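Local structure of aldehyde dehydrogenase (Listeria monocytogenes, 3K9D) at residues Ile85-Ile91 with Leu130-Gly136; Met103-Leu109 with Leu439-Ile445. The protein probably oxidises or reduces an aldehyde or oxo group with NAD or NADP as the partner cofactor. All coordinates share one frame; numbering follows the deposited sequence.

Contact 1 of 2, residues Ile85-Ile91 with Leu130-Gly136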
loop_
_atom_site.group_PDB
_atom_site.type_symbol
_atom_site.label_atom_id
_atom_site.label_comp_id
_atom_site.label_asym_id
_atom_site.label_seq_id
_atom_site.Cartn_x
_atom_site.Cartn_y
_atom_site.Cartn_z
ATOM N N ILE A 85 -14.612 -11.706 10.001
ATOM C CA ILE A 85 -14.693 -10.247 10.216
ATOM C C ILE A 85 -15.632 -9.766 11.328
ATOM O O ILE A 85 -15.450 -8.662 11.833
ATOM C CB ILE A 85 -14.972 -9.428 8.890
ATOM C CG1 ILE A 85 -16.437 -9.534 8.429
ATOM C CG2 ILE A 85 -14.015 -9.813 7.792
ATOM C CD1 ILE A 85 -16.750 -8.750 7.157
ATOM N N LYS A 86 -16.613 -10.583 11.721
ATOM C CA LYS A 86 -17.670 -10.135 12.651
ATOM C C LYS A 86 -17.216 -9.497 13.992
ATOM O O LYS A 86 -17.849 -8.557 14.476
ATOM C CB LYS A 86 -18.701 -11.255 12.895
ATOM C CG LYS A 86 -18.240 -12.451 13.722
ATOM C CD LYS A 86 -19.440 -13.351 14.052
ATOM C CE LYS A 86 -19.185 -14.237 15.274
ATOM N NZ LYS A 86 -18.104 -15.249 15.059
ATOM N N ASP A 87 -16.129 -9.994 14.581
ATOM C CA ASP A 87 -15.691 -9.512 15.896
ATOM C C ASP A 87 -14.455 -8.597 15.849
ATOM O O ASP A 87 -13.961 -8.149 16.891
ATOM C CB ASP A 87 -15.470 -10.685 16.857
ATOM C CG ASP A 87 -16.765 -11.406 17.211
ATOM O OD1 ASP A 87 -17.813 -10.737 17.327
ATOM O OD2 ASP A 87 -16.732 -12.639 17.384
ATOM N N MET A 88 -13.987 -8.309 14.636
ATOM C CA MET A 88 -12.833 -7.427 14.412
ATOM C C MET A 88 -13.175 -5.959 14.704
ATOM O O MET A 88 -14.281 -5.502 14.402
ATOM C CB MET A 88 -12.324 -7.567 12.977
ATOM C CG MET A 88 -11.555 -8.873 12.663
ATOM S SD MET A 88 -11.118 -9.023 10.904
ATOM C CE MET A 88 -10.093 -7.557 10.667
ATOM N N LYS A 89 -12.224 -5.232 15.291
ATOM C CA LYS A 89 -12.403 -3.802 15.592
ATOM C C LYS A 89 -11.898 -3.000 14.398
ATOM O O LYS A 89 -10.719 -3.089 14.039
ATOM C CB LYS A 89 -11.644 -3.378 16.856
ATOM C CG LYS A 89 -11.194 -4.492 17.789
ATOM C CD LYS A 89 -12.092 -4.668 18.993
ATOM C CE LYS A 89 -11.603 -5.848 19.829
ATOM N NZ LYS A 89 -12.305 -5.961 21.131
ATOM N N THR A 90 -12.795 -2.245 13.762
ATOM C CA THR A 90 -12.493 -1.588 12.482
ATOM C C THR A 90 -12.966 -0.131 12.395
ATOM O O THR A 90 -12.696 0.560 11.403
ATOM C CB THR A 90 -13.106 -2.371 11.277
ATOM O OG1 THR A 90 -14.537 -2.396 11.383
ATOM C CG2 THR A 90 -12.571 -3.793 11.207
ATOM N N ILE A 91 -13.670 0.319 13.432
ATOM C CA ILE A 91 -14.343 1.614 13.440
ATOM C C ILE A 91 -13.925 2.422 14.675
ATOM O O ILE A 91 -13.982 1.928 15.800
ATOM C CB ILE A 91 -15.904 1.451 13.410
ATOM C CG1 ILE A 91 -16.381 0.708 12.149
ATOM C CG2 ILE A 91 -16.627 2.797 13.580
ATOM C CD1 ILE A 91 -16.199 1.469 10.828
ATOM N N LEU A 130 -18.568 -6.803 1.839
ATOM C CA LEU A 130 -18.463 -7.100 3.264
ATOM C C LEU A 130 -17.250 -6.475 3.918
ATOM O O LEU A 130 -17.370 -5.870 4.980
ATOM C CB LEU A 130 -18.392 -8.610 3.482
ATOM C CG LEU A 130 -19.691 -9.396 3.443
ATOM C CD1 LEU A 130 -19.359 -10.838 3.211
ATOM C CD2 LEU A 130 -20.469 -9.215 4.715
ATOM N N ILE A 131 -16.085 -6.619 3.287
ATOM C CA ILE A 131 -14.851 -6.051 3.851
ATOM C C ILE A 131 -14.741 -4.505 3.756
ATOM O O ILE A 131 -14.261 -3.865 4.692
ATOM C CB ILE A 131 -13.563 -6.803 3.356
ATOM C CG1 ILE A 131 -13.337 -6.631 1.845
ATOM C CG2 ILE A 131 -13.660 -8.298 3.739
ATOM C CD1 ILE A 131 -11.974 -7.038 1.379
ATOM N N SER A 132 -15.212 -3.922 2.651
ATOM C CA SER A 132 -15.245 -2.461 2.489
ATOM C C SER A 132 -16.193 -1.803 3.478
ATOM O O SER A 132 -15.800 -0.886 4.202
ATOM C CB SER A 132 -15.636 -2.055 1.067
ATOM O OG SER A 132 -14.741 -2.614 0.120
ATOM N N ILE A 133 -17.433 -2.291 3.519
ATOM C CA ILE A 133 -18.448 -1.803 4.458
ATOM C C ILE A 133 -18.009 -1.990 5.918
ATOM O O ILE A 133 -18.205 -1.084 6.746
ATOM C CB ILE A 133 -19.844 -2.458 4.197
ATOM C CG1 ILE A 133 -20.420 -2.016 2.839
ATOM C CG2 ILE A 133 -20.814 -2.155 5.333
ATOM C CD1 ILE A 133 -20.991 -0.585 2.805
ATOM N N LYS A 134 -17.380 -3.135 6.211
ATOM C CA LYS A 134 -16.815 -3.428 7.550
ATOM C C LYS A 134 -15.828 -2.367 8.028
ATOM O O LYS A 134 -15.779 -2.051 9.223
ATOM C CB LYS A 134 -16.127 -4.801 7.568
ATOM C CG LYS A 134 -15.486 -5.214 8.899
ATOM C CD LYS A 134 -16.485 -5.300 10.048
ATOM C CE LYS A 134 -15.760 -5.528 11.362
ATOM N NZ LYS A 134 -16.562 -6.176 12.444
ATOM N N ALA A 135 -15.058 -1.819 7.092
ATOM C CA ALA A 135 -14.068 -0.790 7.411
ATOM C C ALA A 135 -14.608 0.649 7.279
ATOM O O ALA A 135 -13.859 1.618 7.461
ATOM C CB ALA A 135 -12.802 -1.003 6.577
ATOM N N GLY A 136 -15.910 0.774 6.986
ATOM C CA GLY A 136 -16.603 2.074 6.938
ATOM C C GLY A 136 -16.536 2.793 5.598
ATOM O O GLY A 136 -16.703 4.020 5.532
HETATM O O HOH W 1 -12.630 2.461 9.352
#
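Lys134 reaches out from the last turn of helix 121-134 and plugs its ammonium group into the loop that joins helix 67-85 to strand 92-97, where a type I beta turn runs from Ile85 to Met88. NZ donates to two carbonyls of this turn, at 2.8 Å to Ile85 O and 3.1 Å to Met88 O. The Met88 bond lies in the carbonyl plane on a lone pair, whereas at Ile85 O the donor is tilted 27° out of it. Ile85 O also accepts the turn bond from Met88 N, and the two donors arrive from opposite faces of its plane, so one oxygen ties the turn to the lysine. A salt bridge from NZ to Asp37 on helix 33-49 answers the charge of this buried side chain.

The lysine chain, bent about its CB-CG bond (chi2 60°), crosses Thr90 at about a right angle. There Thr90 CG2 packs on Lys134 CE at 3.6 Å, while OG1 donates to Lys134 O, at a distance (2.5 Å) short enough to be doubtful in detail. Beside the lysine, Ile85 CD1 rests 4.0 Å from Leu130 CB, and Val40 of helix 33-49 touches both residues. Gly136 ends the helix in a Schellman motif, its positive phi of 87° turning the chain away. Where the loop passes this helix end, a water donates to Thr90 O at 2.8 Å. At the other end of the loop, the CD1 methyl of Ile91 lies against the peptide between Ala135 and Gly136, 3.9 Å from Gly136 N.

Contact 2 of 2, residues Met103-Leu109 with Leu439-Ile445; sequences MEVAVPL and LFNIRRI
Val107 and Arg443 cross at about a right angle on one face of an antiparallel strand pair, 103-108 with 440-445. The CG2 methyl of Val107 sits over one face of the Arg443 guanidinium, displaced toward its rim and 3.4 Å from NH2. Val105 instead runs alongside Arg443, pointing the same way, with CG1 near NH1; its CG2, anti to the carbonyl carbon, meets Ile445 CD1 at 3.7 Å. The polar bonds of the Arg443 side chain go to another chain: NE to Val394 O and NH1 to Ala389 O of the second subunit.

On the reverse face, Glu104 and Arg444 lie side by side with their carboxylate and guanidinium planes 53° apart. They are not salt-bridged, since OE2 stays 4.4 Å from Arg444 NE; Glu104 pairs with Lys95, and Arg444 with Asp432 of the second subunit. Ile442 touches both: its CG2 is centred over one face of the Arg444 guanidinium and also meets Glu104 OE1. Further along, Ala106 CB packs on Phe440 CD1 at 3.5 Å. Past the paired residues, Leu109 crosses Asn441 at about a right angle, bringing CD1 to 3.6 Å from OD1, which accepts from Ala424 N of the second subunit.

Six backbone bonds fix this register, two each at Met103-Ile445, Val105-Arg443 and Val107-Asn441, with Val107 N to Asn441 O measuring 2.7 Å. Strand 92-97 borders strand 102-116 through backbone bonds of Glu104 with Leu94 and Lys95 and of Ala106 with Gly92. Arg444 and Ile445 form a parallel ladder with a strand of the second subunit, carrying the sheet across the interface, consistent with the oligomerisation strands of aldehyde dehydrogenases.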
loop_
_atom_site.group_PDB
_atom_site.type_symbol
_atom_site.label_atom_id
_atom_site.label_comp_id
_atom_site.label_asym_id
_atom_site.label_seq_id
_atom_site.Cartn_x
_atom_site.Cartn_y
_atom_site.Cartn_z
ATOM N N MET A 103 -2.672 7.366 20.980
ATOM C CA MET A 103 -3.956 6.735 20.692
ATOM C C MET A 103 -4.023 6.417 19.207
ATOM O O MET A 103 -3.401 7.114 18.400
ATOM C CB MET A 103 -5.112 7.671 21.068
ATOM C CG MET A 103 -5.020 8.250 22.479
ATOM S SD MET A 103 -6.571 8.967 23.065
ATOM C CE MET A 103 -6.699 10.465 22.092
ATOM N N GLU A 104 -4.766 5.372 18.848
ATOM C CA GLU A 104 -4.951 4.985 17.442
ATOM C C GLU A 104 -6.433 4.923 17.078
ATOM O O GLU A 104 -7.247 4.368 17.825
ATOM C CB GLU A 104 -4.273 3.638 17.129
ATOM C CG GLU A 104 -2.776 3.623 17.350
ATOM C CD GLU A 104 -2.091 2.368 16.843
ATOM O OE1 GLU A 104 -2.667 1.633 16.008
ATOM O OE2 GLU A 104 -0.946 2.125 17.278
ATOM N N VAL A 105 -6.765 5.499 15.923
ATOM C CA VAL A 105 -8.139 5.636 15.436
ATOM C C VAL A 105 -8.174 5.149 13.994
ATOM O O VAL A 105 -7.374 5.590 13.167
ATOM C CB VAL A 105 -8.631 7.133 15.493
ATOM C CG1 VAL A 105 -9.999 7.327 14.791
ATOM C CG2 VAL A 105 -8.712 7.639 16.927
ATOM N N ALA A 106 -9.099 4.233 13.700
ATOM C CA ALA A 106 -9.330 3.760 12.347
ATOM C C ALA A 106 -10.002 4.833 11.487
ATOM O O ALA A 106 -11.009 5.446 11.881
ATOM C CB ALA A 106 -10.169 2.498 12.382
ATOM N N VAL A 107 -9.430 5.069 10.315
ATOM C CA VAL A 107 -9.979 6.028 9.366
ATOM C C VAL A 107 -10.302 5.288 8.086
ATOM O O VAL A 107 -9.390 4.762 7.450
ATOM C CB VAL A 107 -8.962 7.157 9.043
ATOM C CG1 VAL A 107 -9.543 8.130 8.046
ATOM C CG2 VAL A 107 -8.577 7.892 10.293
ATOM N N PRO A 108 -11.592 5.249 7.696
ATOM C CA PRO A 108 -11.993 4.584 6.451
ATOM C C PRO A 108 -11.314 5.239 5.252
ATOM O O PRO A 108 -11.098 6.454 5.262
ATOM C CB PRO A 108 -13.500 4.842 6.382
ATOM C CG PRO A 108 -13.911 5.107 7.772
ATOM C CD PRO A 108 -12.752 5.845 8.387
ATOM N N LEU A 109 -10.959 4.435 4.251
ATOM C CA LEU A 109 -10.310 4.940 3.044
ATOM C C LEU A 109 -11.229 5.915 2.292
ATOM O O LEU A 109 -10.774 6.959 1.830
ATOM C CB LEU A 109 -9.813 3.786 2.138
ATOM C CG LEU A 109 -8.349 3.307 2.191
ATOM C CD1 LEU A 109 -7.722 3.418 3.590
ATOM C CD2 LEU A 109 -8.102 1.903 1.572
ATOM N N LEU A 439 -8.155 -1.784 4.385
ATOM C CA LEU A 439 -9.157 -0.833 3.915
ATOM C C LEU A 439 -9.512 0.230 4.953
ATOM O O LEU A 439 -10.574 0.852 4.887
ATOM C CB LEU A 439 -10.410 -1.569 3.428
ATOM C CG LEU A 439 -10.138 -2.459 2.205
ATOM C CD1 LEU A 439 -11.190 -3.535 2.123
ATOM C CD2 LEU A 439 -10.049 -1.632 0.893
ATOM N N PHE A 440 -8.627 0.403 5.925
ATOM C CA PHE A 440 -8.613 1.618 6.740
ATOM C C PHE A 440 -7.183 2.064 7.010
ATOM O O PHE A 440 -6.264 1.233 7.043
ATOM C CB PHE A 440 -9.481 1.532 8.026
ATOM C CG PHE A 440 -9.010 0.536 9.051
ATOM C CD1 PHE A 440 -8.099 0.904 10.038
ATOM C CD2 PHE A 440 -9.519 -0.755 9.066
ATOM C CE1 PHE A 440 -7.675 -0.016 10.999
ATOM C CE2 PHE A 440 -9.110 -1.681 10.024
ATOM C CZ PHE A 440 -8.182 -1.317 10.987
ATOM N N ASN A 441 -7.013 3.381 7.161
ATOM C CA ASN A 441 -5.772 3.980 7.623
ATOM C C ASN A 441 -5.833 4.100 9.142
ATOM O O ASN A 441 -6.909 4.206 9.715
ATOM C CB ASN A 441 -5.591 5.396 7.049
ATOM C CG ASN A 441 -5.322 5.423 5.562
ATOM O OD1 ASN A 441 -5.923 6.230 4.851
ATOM N ND2 ASN A 441 -4.390 4.587 5.081
ATOM N N ILE A 442 -4.674 4.110 9.789
ATOM C CA ILE A 442 -4.612 4.419 11.210
ATOM C C ILE A 442 -4.159 5.870 11.446
ATOM O O ILE A 442 -3.077 6.274 11.011
ATOM C CB ILE A 442 -3.722 3.419 11.962
ATOM C CG1 ILE A 442 -4.314 1.999 11.816
ATOM C CG2 ILE A 442 -3.517 3.840 13.415
ATOM C CD1 ILE A 442 -4.216 1.116 13.041
ATOM N N ARG A 443 -5.006 6.642 12.115
ATOM C CA ARG A 443 -4.626 7.962 12.638
ATOM C C ARG A 443 -4.051 7.826 14.050
ATOM O O ARG A 443 -4.678 7.231 14.928
ATOM C CB ARG A 443 -5.828 8.906 12.645
ATOM C CG ARG A 443 -5.641 10.209 13.425
ATOM C CD ARG A 443 -6.968 10.944 13.612
ATOM N NE ARG A 443 -7.694 11.087 12.347
ATOM C CZ ARG A 443 -9.012 10.964 12.206
ATOM N NH1 ARG A 443 -9.781 10.670 13.246
ATOM N NH2 ARG A 443 -9.561 11.111 11.006
ATOM N N ARG A 444 -2.867 8.392 14.260
ATOM C CA ARG A 444 -2.236 8.389 15.571
ATOM C C ARG A 444 -2.219 9.748 16.237
ATOM O O ARG A 444 -1.840 10.756 15.633
ATOM C CB ARG A 444 -0.832 7.811 15.496
ATOM C CG ARG A 444 -0.843 6.337 15.164
ATOM C CD ARG A 444 0.322 6.008 14.317
ATOM N NE ARG A 444 0.307 4.633 13.826
ATOM C CZ ARG A 444 0.063 4.298 12.566
ATOM N NH1 ARG A 444 -0.232 5.233 11.665
ATOM N NH2 ARG A 444 0.115 3.022 12.204
ATOM N N ILE A 445 -2.647 9.765 17.493
ATOM C CA ILE A 445 -2.760 10.999 18.255
ATOM C C ILE A 445 -1.741 10.875 19.364
ATOM O O ILE A 445 -1.855 9.993 20.213
ATOM C CB ILE A 445 -4.195 11.208 18.824
ATOM C CG1 ILE A 445 -5.216 11.191 17.690
ATOM C CG2 ILE A 445 -4.291 12.515 19.630
ATOM C CD1 ILE A 445 -5.787 9.815 17.363
#

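Overall arrangement
Contacts 1 and 2 have centres about 13 Å apart and touch directly. Thr90 O lies 3.3 Å from Ala106 CB, while Ala135 CB approaches Leu439 O to 3.4 Å, so both segments of contact 1 pack against contact 2. The chain interleaves them: loop 85-91 leads into strand 92-97, which neighbours strand 102-116; helix 121-134 follows, and segment 439-445 returns some 300 residues later. Contact 1 is made within one subunit, whereas contact 2 also faces the second. Their centres stand about 19 and 26 Å from the centre of the chain, on the same side of it. The geometry therefore joins a buried helix-loop anchor to a sheet shared between subunits.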